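Local coordinates for protein 2-hydroxy-3-oxopropionate reductase (Polaromonas sp. JS666, PDB 4DLL) that probably catalyses the NAD(P)H-dependent reduction of 2-hydroxy-3-oxopropionate (tartronate semialdehyde) to glycerate, as a member of the 3-hydroxyisobutyrate dehydrogenase family, at residues L141-G153 and L162-S176. Sequence-based numbering, arbitrary orientation.
Sequences LGIAHLDTPVSGG and LVIMAGGKPADFERS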
loop_
_atom_site.group_PDB
_atom_site.type_symbol
_atom_site.label_atom_id
_atom_site.label_comp_id
_atom_site.label_asym_id
_atom_site.label_seq_id
_atom_site.Cartn_x
_atom_site.Cartn_y
_atom_site.Cartn_z
ATOM N N LEU A 141 25.862 32.145 -1.804
ATOM C CA LEU A 141 27.158 32.069 -1.150
ATOM C C LEU A 141 28.135 31.080 -1.791
ATOM O O LEU A 141 29.152 30.773 -1.200
ATOM C CB LEU A 141 26.972 31.762 0.342
ATOM C CG LEU A 141 26.284 32.831 1.212
ATOM C CD1 LEU A 141 25.999 32.338 2.617
ATOM C CD2 LEU A 141 27.099 34.123 1.273
ATOM N N GLY A 142 27.844 30.583 -2.983
ATOM C CA GLY A 142 28.738 29.594 -3.647
ATOM C C GLY A 142 28.590 28.147 -3.136
ATOM O O GLY A 142 29.449 27.275 -3.351
ATOM N N ILE A 143 27.494 27.877 -2.448
ATOM C CA ILE A 143 27.288 26.535 -1.864
ATOM C C ILE A 143 26.059 25.896 -2.480
ATOM O O ILE A 143 24.953 26.481 -2.468
ATOM C CB ILE A 143 27.062 26.567 -0.327
ATOM C CG1 ILE A 143 28.140 27.364 0.415
ATOM C CG2 ILE A 143 26.950 25.171 0.232
ATOM C CD1 ILE A 143 27.562 27.965 1.676
ATOM N N ALA A 144 26.294 24.695 -3.004
ATOM C CA ALA A 144 25.292 23.816 -3.577
ATOM C C ALA A 144 24.368 23.238 -2.513
ATOM O O ALA A 144 24.722 23.103 -1.373
ATOM C CB ALA A 144 26.002 22.625 -4.424
ATOM N N HIS A 145 23.185 22.852 -2.932
ATOM C CA HIS A 145 22.144 22.355 -2.068
ATOM C C HIS A 145 21.447 21.275 -2.876
ATOM O O HIS A 145 21.164 21.470 -4.051
ATOM C CB HIS A 145 21.164 23.480 -1.830
ATOM C CG HIS A 145 20.100 23.185 -0.815
ATOM N ND1 HIS A 145 18.932 22.526 -1.135
ATOM C CD2 HIS A 145 19.987 23.545 0.487
ATOM C CE1 HIS A 145 18.174 22.432 -0.054
ATOM N NE2 HIS A 145 18.794 23.034 0.939
ATOM N N LEU A 146 21.213 20.121 -2.257
ATOM C CA LEU A 146 20.234 19.170 -2.766
ATOM C C LEU A 146 19.317 18.894 -1.631
ATOM O O LEU A 146 19.738 19.017 -0.485
ATOM C CB LEU A 146 20.869 17.832 -3.073
ATOM C CG LEU A 146 21.620 17.772 -4.343
ATOM C CD1 LEU A 146 22.873 18.399 -3.968
ATOM C CD2 LEU A 146 21.797 16.283 -4.516
ATOM N N ASP A 147 18.112 18.436 -1.937
ATOM C CA ASP A 147 17.187 18.105 -0.874
ATOM C C ASP A 147 16.994 16.628 -1.099
ATOM O O ASP A 147 16.577 16.222 -2.197
ATOM C CB ASP A 147 15.860 18.948 -0.893
ATOM C CG ASP A 147 15.196 19.017 -2.267
ATOM O OD1 ASP A 147 15.794 19.575 -3.236
ATOM O OD2 ASP A 147 14.046 18.549 -2.381
ATOM N N THR A 148 17.396 15.847 -0.099
ATOM C CA THR A 148 17.532 14.418 -0.237
ATOM C C THR A 148 16.876 13.637 0.910
ATOM O O THR A 148 17.563 12.918 1.675
ATOM C CB THR A 148 19.037 13.986 -0.461
ATOM O OG1 THR A 148 19.790 14.102 0.741
ATOM C CG2 THR A 148 19.703 14.851 -1.536
ATOM N N PRO A 149 15.541 13.786 1.062
ATOM C CA PRO A 149 14.816 12.927 2.051
ATOM C C PRO A 149 14.804 11.463 1.726
ATOM O O PRO A 149 15.003 11.066 0.544
ATOM C CB PRO A 149 13.390 13.452 2.002
ATOM C CG PRO A 149 13.303 14.127 0.691
ATOM C CD PRO A 149 14.632 14.715 0.396
ATOM N N VAL A 150 14.568 10.677 2.765
ATOM C CA VAL A 150 14.614 9.214 2.716
ATOM C C VAL A 150 13.298 8.563 3.119
ATOM O O VAL A 150 12.480 9.159 3.846
ATOM C CB VAL A 150 15.797 8.622 3.538
ATOM C CG1 VAL A 150 17.127 9.382 3.179
ATOM C CG2 VAL A 150 15.515 8.657 5.065
ATOM N N SER A 151 13.032 7.392 2.568
ATOM C CA SER A 151 12.051 6.496 3.174
ATOM C C SER A 151 12.743 5.145 3.471
ATOM O O SER A 151 13.781 4.822 2.861
ATOM C CB SER A 151 10.823 6.351 2.269
ATOM O OG SER A 151 9.792 5.559 2.900
ATOM N N GLY A 152 12.215 4.383 4.427
ATOM C CA GLY A 152 12.780 3.082 4.743
ATOM C C GLY A 152 13.031 2.681 6.181
ATOM O O GLY A 152 13.301 1.483 6.436
ATOM N N GLY A 153 12.906 3.623 7.128
ATOM C CA GLY A 153 12.978 3.284 8.570
ATOM C C GLY A 153 14.303 2.707 9.090
ATOM O O GLY A 153 15.386 2.877 8.470
ATOM N N LEU A 162 17.978 2.166 2.259
ATOM C CA LEU A 162 17.048 3.326 2.229
ATOM C C LEU A 162 16.759 3.596 0.772
ATOM O O LEU A 162 17.468 3.145 -0.115
ATOM C CB LEU A 162 17.617 4.589 2.893
ATOM C CG LEU A 162 17.759 4.432 4.421
ATOM C CD1 LEU A 162 18.426 5.661 5.042
ATOM C CD2 LEU A 162 16.447 4.078 5.219
ATOM N N VAL A 163 15.654 4.291 0.576
ATOM C CA VAL A 163 15.307 4.947 -0.674
ATOM C C VAL A 163 15.385 6.483 -0.455
ATOM O O VAL A 163 14.901 6.992 0.566
ATOM C CB VAL A 163 13.942 4.341 -1.075
ATOM C CG1 VAL A 163 12.858 5.335 -1.332
ATOM C CG2 VAL A 163 14.145 3.229 -2.087
ATOM N N ILE A 164 16.102 7.171 -1.340
ATOM C CA ILE A 164 16.441 8.589 -1.220
ATOM C C ILE A 164 15.924 9.361 -2.432
ATOM O O ILE A 164 16.154 8.994 -3.610
ATOM C CB ILE A 164 17.979 8.817 -1.079
ATOM C CG1 ILE A 164 18.549 8.069 0.106
ATOM C CG2 ILE A 164 18.352 10.299 -0.969
ATOM C CD1 ILE A 164 19.979 7.504 -0.187
HETATM N N MSE A 165 15.196 10.424 -2.141
HETATM C CA MSE A 165 14.516 11.177 -3.153
HETATM C C MSE A 165 15.123 12.561 -3.186
HETATM O O MSE A 165 14.876 13.385 -2.242
HETATM C CB MSE A 165 13.018 11.324 -2.800
HETATM C CG MSE A 165 12.172 10.042 -2.752
HETATM SE SE MSE A 165 10.953 10.304 -1.139
HETATM C CE MSE A 165 12.275 9.709 0.069
ATOM N N ALA A 166 15.828 12.836 -4.272
ATOM C CA ALA A 166 16.701 14.022 -4.416
ATOM C C ALA A 166 16.166 15.146 -5.300
ATOM O O ALA A 166 15.597 14.898 -6.376
ATOM C CB ALA A 166 18.140 13.572 -4.901
ATOM N N GLY A 167 16.310 16.392 -4.837
ATOM C CA GLY A 167 15.929 17.591 -5.641
ATOM C C GLY A 167 17.208 18.377 -5.847
ATOM O O GLY A 167 17.975 18.505 -4.894
ATOM N N GLY A 168 17.476 18.861 -7.082
ATOM C CA GLY A 168 18.574 19.821 -7.329
ATOM C C GLY A 168 19.162 19.661 -8.722
ATOM O O GLY A 168 18.511 19.108 -9.608
ATOM N N LYS A 169 20.416 20.080 -8.897
ATOM C CA LYS A 169 21.017 20.128 -10.235
ATOM C C LYS A 169 21.706 18.782 -10.551
ATOM O O LYS A 169 22.187 18.149 -9.655
ATOM C CB LYS A 169 21.939 21.381 -10.379
ATOM C CG LYS A 169 21.202 22.748 -10.009
ATOM C CD LYS A 169 19.899 23.038 -10.945
ATOM C CE LYS A 169 18.715 23.861 -10.309
ATOM N NZ LYS A 169 17.681 23.024 -9.497
ATOM N N PRO A 170 21.714 18.323 -11.819
ATOM C CA PRO A 170 22.290 16.993 -12.078
ATOM C C PRO A 170 23.744 16.881 -11.633
ATOM O O PRO A 170 24.080 15.941 -10.939
ATOM C CB PRO A 170 22.139 16.820 -13.596
ATOM C CG PRO A 170 21.005 17.629 -13.933
ATOM C CD PRO A 170 21.149 18.883 -13.052
ATOM N N ALA A 171 24.577 17.865 -11.966
ATOM C CA ALA A 171 25.984 17.886 -11.532
ATOM C C ALA A 171 26.170 17.764 -10.025
ATOM O O ALA A 171 27.048 17.055 -9.586
ATOM C CB ALA A 171 26.686 19.139 -12.042
ATOM N N ASP A 172 25.340 18.447 -9.232
ATOM C CA ASP A 172 25.446 18.357 -7.785
ATOM C C ASP A 172 25.033 16.938 -7.324
ATOM O O ASP A 172 25.698 16.321 -6.466
ATOM C CB ASP A 172 24.575 19.446 -7.128
ATOM C CG ASP A 172 25.146 20.855 -7.312
ATOM O OD1 ASP A 172 26.383 20.994 -7.324
ATOM O OD2 ASP A 172 24.377 21.839 -7.397
ATOM N N PHE A 173 23.943 16.415 -7.924
ATOM C CA PHE A 173 23.470 15.100 -7.601
ATOM C C PHE A 173 24.532 14.068 -7.943
ATOM O O PHE A 173 24.740 13.156 -7.152
ATOM C CB PHE A 173 22.146 14.778 -8.333
ATOM C CG PHE A 173 21.695 13.348 -8.175
ATOM C CD1 PHE A 173 20.996 12.951 -7.006
ATOM C CD2 PHE A 173 21.970 12.399 -9.181
ATOM C CE1 PHE A 173 20.558 11.652 -6.817
ATOM C CE2 PHE A 173 21.554 11.051 -9.022
ATOM C CZ PHE A 173 20.839 10.663 -7.844
ATOM N N GLU A 174 25.198 14.188 -9.102
ATOM C CA GLU A 174 26.315 13.252 -9.341
ATOM C C GLU A 174 27.432 13.434 -8.314
ATOM O O GLU A 174 27.974 12.483 -7.785
ATOM C CB GLU A 174 26.846 13.360 -10.771
ATOM C CG GLU A 174 25.784 12.988 -11.759
ATOM C CD GLU A 174 25.495 11.505 -11.705
ATOM O OE1 GLU A 174 26.490 10.738 -11.764
ATOM O OE2 GLU A 174 24.296 11.096 -11.595
ATOM N N ARG A 175 27.771 14.664 -7.998
ATOM C CA ARG A 175 28.738 14.841 -6.932
ATOM C C ARG A 175 28.342 14.079 -5.667
ATOM O O ARG A 175 29.212 13.551 -4.962
ATOM C CB ARG A 175 28.976 16.313 -6.642
ATOM C CG ARG A 175 29.884 16.946 -7.656
ATOM C CD ARG A 175 30.128 18.435 -7.443
ATOM N NE ARG A 175 31.422 18.756 -8.052
ATOM C CZ ARG A 175 32.586 18.820 -7.388
ATOM N NH1 ARG A 175 32.613 18.619 -6.069
ATOM N NH2 ARG A 175 33.725 19.102 -8.034
ATOM N N SER A 176 27.039 13.949 -5.434
ATOM C CA SER A 176 26.507 13.393 -4.207
ATOM C C SER A 176 26.446 11.934 -4.181
ATOM O O SER A 176 26.260 11.350 -3.103
ATOM C CB SER A 176 25.034 13.810 -4.061
ATOM O OG SER A 176 24.995 15.146 -3.654
HETATM O O HOH W 1 21.800 21.378 -6.627
#
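D147 and G167 form a hydrogen-bonded antiparallel pair where strand 144-151 meets strand 162-167 in the mixed sheet of the Rossmann-type N-terminal domain; on its other edge strand 144-151 bonds to strand 119-122, so this pairing carries the dinucleotide-fold sheet into its antiparallel extension. D147 N reaches G167 O at 3.0 Å on a lone pair in the carbonyl plane, and G167 N returns to D147 O. Farther along, S151 and V163 exchange a second reciprocal pair, and between them M165 N meets P149 O at 2.8 Å, almost straight at both ends (N-H...O 175°).

A chi1 of 48° sets CG of D147 over its own backbone and turns OD1 to G167 CA, 3.1 Å away, where a side chain on G167 would collide with it. The carboxylate oxygens accept the backbone N-H groups of G193 and Q196, tying the sheet to the start of helix 194-222, G193 just before it and Q196 in its first turn. Replacing D147 by an alanine is likely to leave those two amides without their acceptor and a gap beside G167.

Among apolar contacts, V150 and I164 run alongside each other on one face of the sheet, CG1 to CG1 at 3.6 Å. M165, a selenomethionine whose chain is kinked twice, brings CE over the V150 backbone, 3.1 Å from P149 O and close to V150 C and S151 N. At the other end L146 packs on helix 170-183: CD1 meets D172 CB at 3.7 Å, while CD2 sits at the F173 ring edge, near its plane, and beside S176. The S176 hydroxyl donates to D172 O from above the carbonyl plane.

One water ties strand to helix start, donating to H145 O and D172 OD2 and accepting from the N-cap residue through K169 N at 3.0 Å.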